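Local coordinates for fibronectin type III domain-containing protein (Simiduia agarivorans, PDB 6P2K) that probably hydrolyses xyloglucan as a glycoside hydrolase family 74 enzyme, this chain being the tandem seven-bladed beta-propeller part of a longer zinc-binding, fibronectin type III-containing protein, at residues 331-337 and 349-354; 355-359 and 371-375; 608-612 and 656-660. All blocks are in the same frame, centred on the assembly; numbering follows the deposited sequence.

Contact 1: residues 331-337 and 349-354; sequences PNARFAH and VWSTTN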
loop_
_atom_site.group_PDB
_atom_site.type_symbol
_atom_site.label_atom_id
_atom_site.label_comp_id
_atom_site.label_asym_id
_atom_site.label_seq_id
_atom_site.Cartn_x
_atom_site.Cartn_y
_atom_site.Cartn_z
ATOM N N PRO B 331 -3.393 -38.062 -12.710
ATOM C CA PRO B 331 -2.223 -38.850 -13.110
ATOM C C PRO B 331 -2.496 -39.598 -14.407
ATOM O O PRO B 331 -3.600 -40.098 -14.637
ATOM C CB PRO B 331 -2.022 -39.818 -11.937
ATOM C CG PRO B 331 -2.829 -39.261 -10.807
ATOM C CD PRO B 331 -3.964 -38.521 -11.433
ATOM N N ASN B 332 -1.485 -39.650 -15.265
ATOM C CA ASN B 332 -1.466 -40.584 -16.390
ATOM C C ASN B 332 -0.593 -41.757 -15.956
ATOM O O ASN B 332 0.636 -41.696 -16.040
ATOM C CB ASN B 332 -0.946 -39.931 -17.666
ATOM C CG ASN B 332 -0.456 -40.954 -18.686
ATOM O OD1 ASN B 332 0.675 -40.878 -19.166
ATOM N ND2 ASN B 332 -1.304 -41.927 -19.002
ATOM N N ALA B 333 -1.234 -42.820 -15.471
ATOM C CA ALA B 333 -0.521 -43.983 -14.946
ATOM C C ALA B 333 -0.120 -44.882 -16.113
ATOM O O ALA B 333 -0.751 -45.901 -16.406
ATOM C CB ALA B 333 -1.382 -44.724 -13.930
ATOM N N ARG B 334 0.966 -44.491 -16.789
ATOM C CA ARG B 334 1.450 -45.239 -17.944
ATOM C C ARG B 334 2.214 -46.496 -17.553
ATOM O O ARG B 334 2.640 -47.245 -18.438
ATOM C CB ARG B 334 2.320 -44.350 -18.842
ATOM C CG ARG B 334 3.340 -43.493 -18.115
ATOM C CD ARG B 334 4.299 -42.836 -19.098
ATOM N NE ARG B 334 5.104 -43.814 -19.830
ATOM C CZ ARG B 334 4.941 -44.111 -21.118
ATOM N NH1 ARG B 334 3.995 -43.514 -21.831
ATOM N NH2 ARG B 334 5.725 -45.011 -21.694
ATOM N N PHE B 335 2.405 -46.736 -16.259
ATOM C CA PHE B 335 2.760 -48.051 -15.749
ATOM C C PHE B 335 2.239 -48.143 -14.327
ATOM O O PHE B 335 2.062 -47.128 -13.649
ATOM C CB PHE B 335 4.273 -48.313 -15.786
ATOM C CG PHE B 335 5.062 -47.448 -14.842
ATOM C CD1 PHE B 335 5.207 -47.799 -13.508
ATOM C CD2 PHE B 335 5.667 -46.292 -15.292
ATOM C CE1 PHE B 335 5.923 -47.004 -12.641
ATOM C CE2 PHE B 335 6.393 -45.499 -14.428
ATOM C CZ PHE B 335 6.515 -45.853 -13.101
ATOM N N ALA B 336 2.015 -49.372 -13.872
ATOM C CA ALA B 336 1.537 -49.593 -12.515
ATOM C C ALA B 336 1.773 -51.047 -12.146
ATOM O O ALA B 336 1.321 -51.947 -12.860
ATOM C CB ALA B 336 0.052 -49.239 -12.390
ATOM N N HIS B 337 2.467 -51.274 -11.035
ATOM C CA HIS B 337 2.815 -52.618 -10.601
ATOM C C HIS B 337 2.541 -52.788 -9.117
ATOM O O HIS B 337 2.803 -51.884 -8.317
ATOM C CB HIS B 337 4.287 -52.928 -10.880
ATOM C CG HIS B 337 4.648 -52.869 -12.329
ATOM N ND1 HIS B 337 4.234 -53.818 -13.239
ATOM C CD2 HIS B 337 5.388 -51.977 -13.028
ATOM C CE1 HIS B 337 4.702 -53.512 -14.435
ATOM N NE2 HIS B 337 5.403 -52.397 -14.335
ATOM N N VAL B 349 1.873 -50.266 -4.428
ATOM C CA VAL B 349 1.766 -50.044 -5.865
ATOM C C VAL B 349 2.798 -49.003 -6.276
ATOM O O VAL B 349 2.908 -47.947 -5.642
ATOM C CB VAL B 349 0.351 -49.584 -6.275
ATOM C CG1 VAL B 349 0.326 -49.181 -7.743
ATOM C CG2 VAL B 349 -0.676 -50.679 -6.004
ATOM N N TRP B 350 3.552 -49.304 -7.331
ATOM C CA TRP B 350 4.456 -48.351 -7.963
ATOM C C TRP B 350 3.818 -47.852 -9.253
ATOM O O TRP B 350 3.381 -48.661 -10.078
ATOM C CB TRP B 350 5.808 -49.002 -8.263
ATOM C CG TRP B 350 6.813 -48.865 -7.164
ATOM C CD1 TRP B 350 7.202 -49.833 -6.279
ATOM C CD2 TRP B 350 7.562 -47.691 -6.830
ATOM N NE1 TRP B 350 8.145 -49.331 -5.417
ATOM C CE2 TRP B 350 8.383 -48.017 -5.733
ATOM C CE3 TRP B 350 7.612 -46.391 -7.348
ATOM C CZ2 TRP B 350 9.247 -47.093 -5.147
ATOM C CZ3 TRP B 350 8.472 -45.476 -6.765
ATOM C CH2 TRP B 350 9.277 -45.831 -5.677
ATOM N N SER B 351 3.763 -46.533 -9.428
ATOM C CA SER B 351 3.146 -45.958 -10.624
ATOM C C SER B 351 3.715 -44.555 -10.850
ATOM O O SER B 351 4.786 -44.221 -10.332
ATOM C CB SER B 351 1.615 -45.963 -10.492
ATOM O OG SER B 351 1.002 -45.492 -11.681
ATOM N N THR B 352 2.996 -43.732 -11.616
ATOM C CA THR B 352 3.511 -42.440 -12.063
ATOM C C THR B 352 2.353 -41.533 -12.463
ATOM O O THR B 352 1.249 -41.999 -12.756
ATOM C CB THR B 352 4.466 -42.609 -13.250
ATOM O OG1 THR B 352 4.924 -41.324 -13.694
ATOM C CG2 THR B 352 3.754 -43.307 -14.400
ATOM N N THR B 353 2.620 -40.224 -12.478
ATOM C CA THR B 353 1.695 -39.283 -13.100
ATOM C C THR B 353 2.061 -38.975 -14.545
ATOM O O THR B 353 1.277 -38.299 -15.226
ATOM C CB THR B 353 1.609 -37.963 -12.311
ATOM O OG1 THR B 353 2.881 -37.296 -12.313
ATOM C CG2 THR B 353 1.139 -38.211 -10.880
ATOM N N ASN B 354 3.243 -39.435 -14.989
ATOM C CA ASN B 354 3.752 -39.517 -16.364
ATOM C C ASN B 354 5.263 -39.310 -16.366
ATOM O O ASN B 354 6.011 -40.148 -16.877
ATOM C CB ASN B 354 3.114 -38.509 -17.326
ATOM C CG ASN B 354 3.669 -38.628 -18.739
ATOM O OD1 ASN B 354 4.520 -37.842 -19.151
ATOM N ND2 ASN B 354 3.200 -39.626 -19.480
#
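Two backbone bonds, His337 N to Trp350 O and Trp350 N to His337 O, both 2.9 Å with angles near 160°, define an antiparallel hydrogen-bonded pair. It joins the first two strands of a four-stranded propeller blade, a beta hairpin. Nearer Pro331 the bonds are mixed: Ser351 OG donates to Phe335 O and Asn354 ND2 to Asn332 OD1, both at 2.8 Å, and backbone Asn332 N to Thr353 O at 3.1 Å. Ala333 centres an inverse gamma turn, while Thr352 OG1 accepts from Asn354 N at 2.8 Å in an ST turn and also hydrogen-bonds Thr356 O. The Arg334 guanidinium bonds beyond the two segments, NH2 in a salt bridge with Asp123 and NE to Val17 O; its side chain lies about 3 Å from that of the zinc ligand Gln16. His337 ND1 hydrogen-bonds Glu269 OE1. Leu292 packs on Ala333, Ala336, Val349 and Ser351. Thr352, its CA-to-CB bond toward segment 331-337, packs with CG2 3.7 Å from Arg334 CG and 3.4 Å from Phe335 CE2.

Contact 2: residues 355-359 and 371-375; sequences QTMYY and WQNKY
Residues 357-359 and 371-373 are extended and antiparallel, Tyr359 and Gln372 forming a hydrogen-bonded pair (CA-CA 5.1 Å; Tyr359 N to Gln372 O 3.1 Å, Gln372 N to Tyr359 O 2.6 Å) and Tyr358 and Asn373 a non-hydrogen-bonded one (CA-CA 5.2 Å). A third bond, Lys374 N to Met357 O at 3.0 Å, is made at the bend itself, where Lys374 psi is 27° and Asn373 OD1 accepts from Tyr375 N (2.9 Å), an Asx turn. This hairpin forms the third and outermost strands of a propeller blade. Tyr375 (chi1 p) receives Thr356 CG2 over its face, a CH-pi contact 3.4 Å from the centroid, and meets the Tyr358 ring (chi1 m) obliquely, centroids 5.7 Å apart, planes at 51°. Met357 CE lies 3.8 Å from Tyr375 CB, and Trp371 CE3 4.0 Å from Tyr358 CB. Tyr359 (chi1 t) sets CB 3.9 Å from Lys374 CG, with Gln372 NE2 at its ring edge. Beyond the hairpin, Tyr358 OH bonds Asp322 O, Tyr375 OH Ile323 O, and Lys374 NZ Asn45 O, with a salt bridge to Glu47.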
loop_
_atom_site.group_PDB
_atom_site.type_symbol
_atom_site.label_atom_id
_atom_site.label_comp_id
_atom_site.label_asym_id
_atom_site.label_seq_id
_atom_site.Cartn_x
_atom_site.Cartn_y
_atom_site.Cartn_z
ATOM N N GLN B 355 5.719 -38.193 -15.801
ATOM C CA GLN B 355 7.136 -37.860 -15.746
ATOM C C GLN B 355 7.748 -38.135 -14.380
ATOM O O GLN B 355 8.850 -37.652 -14.095
ATOM C CB GLN B 355 7.358 -36.390 -16.112
ATOM C CG GLN B 355 6.607 -35.906 -17.342
ATOM C CD GLN B 355 6.962 -34.468 -17.700
ATOM O OE1 GLN B 355 7.347 -34.177 -18.833
ATOM N NE2 GLN B 355 6.842 -33.565 -16.728
ATOM N N THR B 356 7.066 -38.897 -13.530
ATOM C CA THR B 356 7.389 -38.957 -12.113
ATOM C C THR B 356 7.439 -40.409 -11.646
ATOM O O THR B 356 7.245 -41.347 -12.424
ATOM C CB THR B 356 6.363 -38.158 -11.299
ATOM O OG1 THR B 356 5.047 -38.662 -11.566
ATOM C CG2 THR B 356 6.414 -36.686 -11.688
ATOM N N MET B 357 7.712 -40.588 -10.354
ATOM C CA MET B 357 7.674 -41.892 -9.708
ATOM C C MET B 357 6.898 -41.759 -8.408
ATOM O O MET B 357 7.189 -40.873 -7.597
ATOM C CB MET B 357 9.084 -42.436 -9.437
ATOM C CG MET B 357 9.958 -42.573 -10.676
ATOM S SD MET B 357 10.846 -41.054 -11.075
ATOM C CE MET B 357 12.097 -41.050 -9.794
ATOM N N TYR B 358 5.916 -42.636 -8.213
ATOM C CA TYR B 358 5.034 -42.572 -7.059
ATOM C C TYR B 358 4.854 -43.963 -6.477
ATOM O O TYR B 358 4.756 -44.945 -7.218
ATOM C CB TYR B 358 3.667 -41.988 -7.437
ATOM C CG TYR B 358 3.612 -40.479 -7.379
ATOM C CD1 TYR B 358 4.026 -39.708 -8.456
ATOM C CD2 TYR B 358 3.147 -39.826 -6.246
ATOM C CE1 TYR B 358 3.979 -38.324 -8.406
ATOM C CE2 TYR B 358 3.094 -38.447 -6.186
ATOM C CZ TYR B 358 3.511 -37.705 -7.269
ATOM O OH TYR B 358 3.463 -36.338 -7.212
ATOM N N TYR B 359 4.807 -44.041 -5.148
ATOM C CA TYR B 359 4.568 -45.295 -4.451
ATOM C C TYR B 359 3.387 -45.138 -3.507
ATOM O O TYR B 359 3.269 -44.130 -2.802
ATOM C CB TYR B 359 5.801 -45.750 -3.659
ATOM C CG TYR B 359 5.558 -47.002 -2.849
ATOM C CD1 TYR B 359 5.623 -48.257 -3.440
ATOM C CD2 TYR B 359 5.256 -46.930 -1.497
ATOM C CE1 TYR B 359 5.400 -49.404 -2.704
ATOM C CE2 TYR B 359 5.029 -48.072 -0.754
ATOM C CZ TYR B 359 5.103 -49.303 -1.363
ATOM O OH TYR B 359 4.880 -50.441 -0.625
ATOM N N TRP B 371 -0.542 -42.372 -1.221
ATOM C CA TRP B 371 0.408 -42.124 -2.294
ATOM C C TRP B 371 1.550 -41.238 -1.818
ATOM O O TRP B 371 1.336 -40.240 -1.125
ATOM C CB TRP B 371 -0.309 -41.494 -3.488
ATOM C CG TRP B 371 -1.178 -42.497 -4.168
ATOM C CD1 TRP B 371 -2.507 -42.721 -3.948
ATOM C CD2 TRP B 371 -0.766 -43.454 -5.148
ATOM N NE1 TRP B 371 -2.951 -43.749 -4.745
ATOM C CE2 TRP B 371 -1.901 -44.216 -5.492
ATOM C CE3 TRP B 371 0.452 -43.734 -5.775
ATOM C CZ2 TRP B 371 -1.854 -45.237 -6.435
ATOM C CZ3 TRP B 371 0.495 -44.749 -6.714
ATOM C CH2 TRP B 371 -0.650 -45.490 -7.032
ATOM N N GLN B 372 2.770 -41.613 -2.200
ATOM C CA GLN B 372 3.990 -40.964 -1.739
ATOM C C GLN B 372 4.800 -40.482 -2.934
ATOM O O GLN B 372 4.988 -41.223 -3.905
ATOM C CB GLN B 372 4.831 -41.919 -0.882
ATOM C CG GLN B 372 4.081 -42.524 0.299
ATOM C CD GLN B 372 4.855 -43.644 0.987
ATOM O OE1 GLN B 372 6.085 -43.699 0.924
ATOM N NE2 GLN B 372 4.129 -44.540 1.655
ATOM N N ASN B 373 5.277 -39.242 -2.851
ATOM C CA ASN B 373 6.114 -38.650 -3.889
ATOM C C ASN B 373 7.515 -39.252 -3.809
ATOM O O ASN B 373 8.203 -39.099 -2.794
ATOM C CB ASN B 373 6.131 -37.129 -3.699
ATOM C CG ASN B 373 7.180 -36.404 -4.543
ATOM O OD1 ASN B 373 7.982 -37.002 -5.263
ATOM N ND2 ASN B 373 7.165 -35.080 -4.446
ATOM N N LYS B 374 7.942 -39.930 -4.881
ATOM C CA LYS B 374 9.239 -40.597 -4.920
ATOM C C LYS B 374 10.135 -40.048 -6.027
ATOM O O LYS B 374 10.999 -40.757 -6.544
ATOM C CB LYS B 374 9.069 -42.107 -5.088
ATOM C CG LYS B 374 8.327 -42.787 -3.944
ATOM C CD LYS B 374 9.155 -42.775 -2.665
ATOM C CE LYS B 374 8.475 -43.574 -1.561
ATOM N NZ LYS B 374 9.431 -43.945 -0.486
ATOM N N TYR B 375 9.942 -38.787 -6.411
ATOM C CA TYR B 375 10.809 -38.169 -7.403
ATOM C C TYR B 375 11.404 -36.841 -6.966
ATOM O O TYR B 375 12.460 -36.465 -7.492
ATOM C CB TYR B 375 10.066 -37.980 -8.740
ATOM C CG TYR B 375 9.014 -36.887 -8.777
ATOM C CD1 TYR B 375 7.740 -37.095 -8.255
ATOM C CD2 TYR B 375 9.286 -35.656 -9.368
ATOM C CE1 TYR B 375 6.774 -36.104 -8.298
ATOM C CE2 TYR B 375 8.328 -34.657 -9.418
ATOM C CZ TYR B 375 7.074 -34.886 -8.885
ATOM O OH TYR B 375 6.122 -33.892 -8.944
#

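Contact 3: residues 608-612 and 656-660; sequences AQVLA and EGQNW
This is a side-chain-mediated contact between neighbouring blades, sited in the second of the two propellers: strand 605-615, at the outer part of one blade, meets the turn between strands 648-653 and 661-664 of the next. The turn carries the Ser-X-Asp-X-Gly-X-X-Trp sequence of an Asp box (Ser653, Asp655, Gly657, Trp660), a motif typically found between the third and outermost strands of propeller blades. Only 207 Å² is buried, and no strand pairing joins the segments, whose nearest CA atoms are those of Val610 and Gly657 at 5.4 Å.

Residues 608, 609 and 611 are extended; Val610, at -121/-5, is not, and marks a classic beta bulge: Val610 and Leu611 both face Val594 of the adjacent strand, and both point CB toward the turn. Glu656 (56/35) and Gly657 (90/7) adopt left-handed conformations. A CB on Gly657 would sit 2.8 Å from Val610 CG2 and jam against the preceding carbonyl, so backbone and neighbour both call for glycine. Gly657 N donates to Ser653 OG, and Glu656 forms a salt bridge with Arg596.

Trp660 (chi1 m, chi2 84°) points its CA-to-CB bond toward the strand, and the indole lies against it. Trp660 NE1 donates to Val610 O at 3.1 Å (149°) and weakly to Gly657 O at 3.0 Å (123°). Leu611 (chi1 t, chi2 p) lays CD1 over the five-membered ring, 3.5 Å from its centroid and 11° off the normal. The indole N-H, given mainly to Val610 O, thus lies between two acceptors, Val610 O and Gly657 O, only 3.2 Å apart and offsets their repulsion.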
loop_
_atom_site.group_PDB
_atom_site.type_symbol
_atom_site.label_atom_id
_atom_site.label_comp_id
_atom_site.label_asym_id
_atom_site.label_seq_id
_atom_site.Cartn_x
_atom_site.Cartn_y
_atom_site.Cartn_z
ATOM N N ALA B 608 25.250 -9.026 -42.938
ATOM C CA ALA B 608 25.892 -9.840 -43.958
ATOM C C ALA B 608 26.372 -11.141 -43.337
ATOM O O ALA B 608 26.700 -11.201 -42.148
ATOM C CB ALA B 608 27.066 -9.106 -44.618
ATOM N N GLN B 609 26.393 -12.187 -44.158
ATOM C CA GLN B 609 26.994 -13.450 -43.760
ATOM C C GLN B 609 28.512 -13.306 -43.737
ATOM O O GLN B 609 29.104 -12.717 -44.643
ATOM C CB GLN B 609 26.572 -14.553 -44.731
ATOM C CG GLN B 609 27.113 -15.941 -44.423
ATOM C CD GLN B 609 27.021 -16.868 -45.624
ATOM O OE1 GLN B 609 27.694 -16.657 -46.628
ATOM N NE2 GLN B 609 26.177 -17.890 -45.530
ATOM N N VAL B 610 29.144 -13.826 -42.685
ATOM C CA VAL B 610 30.599 -13.791 -42.567
ATOM C C VAL B 610 31.211 -15.178 -42.452
ATOM O O VAL B 610 32.439 -15.300 -42.440
ATOM C CB VAL B 610 31.057 -12.907 -41.388
ATOM C CG1 VAL B 610 30.658 -11.457 -41.627
ATOM C CG2 VAL B 610 30.491 -13.418 -40.074
ATOM N N LEU B 611 30.395 -16.226 -42.366
ATOM C CA LEU B 611 30.888 -17.596 -42.423
ATOM C C LEU B 611 29.815 -18.461 -43.064
ATOM O O LEU B 611 28.667 -18.458 -42.616
ATOM C CB LEU B 611 31.239 -18.128 -41.027
ATOM C CG LEU B 611 31.882 -19.521 -41.019
ATOM C CD1 LEU B 611 33.286 -19.476 -41.620
ATOM C CD2 LEU B 611 31.912 -20.110 -39.619
ATOM N N ALA B 612 30.188 -19.198 -44.108
ATOM C CA ALA B 612 29.245 -20.077 -44.799
ATOM C C ALA B 612 29.175 -21.422 -44.073
ATOM O O ALA B 612 29.556 -22.474 -44.589
ATOM C CB ALA B 612 29.645 -20.247 -46.259
ATOM N N GLU B 656 36.340 -10.309 -36.174
ATOM C CA GLU B 656 34.894 -10.191 -36.375
ATOM C C GLU B 656 34.410 -10.968 -37.599
ATOM O O GLU B 656 33.489 -10.534 -38.297
ATOM C CB GLU B 656 34.471 -8.721 -36.473
ATOM C CG GLU B 656 34.741 -7.924 -35.205
ATOM C CD GLU B 656 33.851 -6.698 -35.074
ATOM O OE1 GLU B 656 34.092 -5.889 -34.152
ATOM O OE2 GLU B 656 32.915 -6.542 -35.891
ATOM N N GLY B 657 35.024 -12.117 -37.874
ATOM C CA GLY B 657 34.551 -13.001 -38.917
ATOM C C GLY B 657 35.130 -12.776 -40.295
ATOM O O GLY B 657 34.664 -13.409 -41.249
ATOM N N GLN B 658 36.123 -11.896 -40.440
ATOM C CA GLN B 658 36.747 -11.717 -41.749
ATOM C C GLN B 658 37.591 -12.929 -42.127
ATOM O O GLN B 658 37.587 -13.355 -43.288
ATOM C CB GLN B 658 37.594 -10.446 -41.766
ATOM C CG GLN B 658 36.787 -9.165 -41.657
ATOM C CD GLN B 658 37.660 -7.930 -41.635
ATOM O OE1 GLN B 658 38.755 -7.919 -42.195
ATOM N NE2 GLN B 658 37.179 -6.878 -40.984
ATOM N N ASN B 659 38.311 -13.500 -41.163
ATOM C CA ASN B 659 39.157 -14.663 -41.391
ATOM C C ASN B 659 38.987 -15.643 -40.239
ATOM O O ASN B 659 38.915 -15.232 -39.078
ATOM C CB ASN B 659 40.629 -14.263 -41.523
ATOM C CG ASN B 659 40.883 -13.362 -42.713
ATOM O OD1 ASN B 659 41.038 -13.832 -43.840
ATOM N ND2 ASN B 659 40.935 -12.060 -42.468
ATOM N N TRP B 660 38.942 -16.935 -40.563
ATOM C CA TRP B 660 38.677 -17.984 -39.588
ATOM C C TRP B 660 39.801 -19.012 -39.577
ATOM O O TRP B 660 40.522 -19.186 -40.564
ATOM C CB TRP B 660 37.353 -18.693 -39.890
ATOM C CG TRP B 660 36.153 -17.802 -39.834
ATOM C CD1 TRP B 660 35.683 -16.993 -40.829
ATOM C CD2 TRP B 660 35.257 -17.641 -38.728
ATOM N NE1 TRP B 660 34.553 -16.336 -40.407
ATOM C CE2 TRP B 660 34.271 -16.715 -39.120
ATOM C CE3 TRP B 660 35.194 -18.191 -37.442
ATOM C CZ2 TRP B 660 33.237 -16.324 -38.274
ATOM C CZ3 TRP B 660 34.168 -17.802 -36.604
ATOM C CH2 TRP B 660 33.200 -16.880 -37.025
#

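How the contacts relate
Contacts 1 and 2 are successive hairpins of one blade, their centres about 9 Å apart, and the middle strands 348-351 and 358-363 unite them: Ser351 O and Tyr358 N lie 2.9 Å apart, a probable hydrogen bond, and Trp350 CE3 comes within 3.2 Å of Tyr358 O. Contact 1 lies near the zinc site of Gln16 and Asp124, the Arg334 side chain being about 5 Å from the ion, whereas the Thr356 side chain of contact 2 is about 10 Å from that of Gln16. Contact 3 belongs to the other propeller, across the chain's centre: its centre is about 52 and 51 Å from those of contacts 1 and 2, away from the zinc-binding residues.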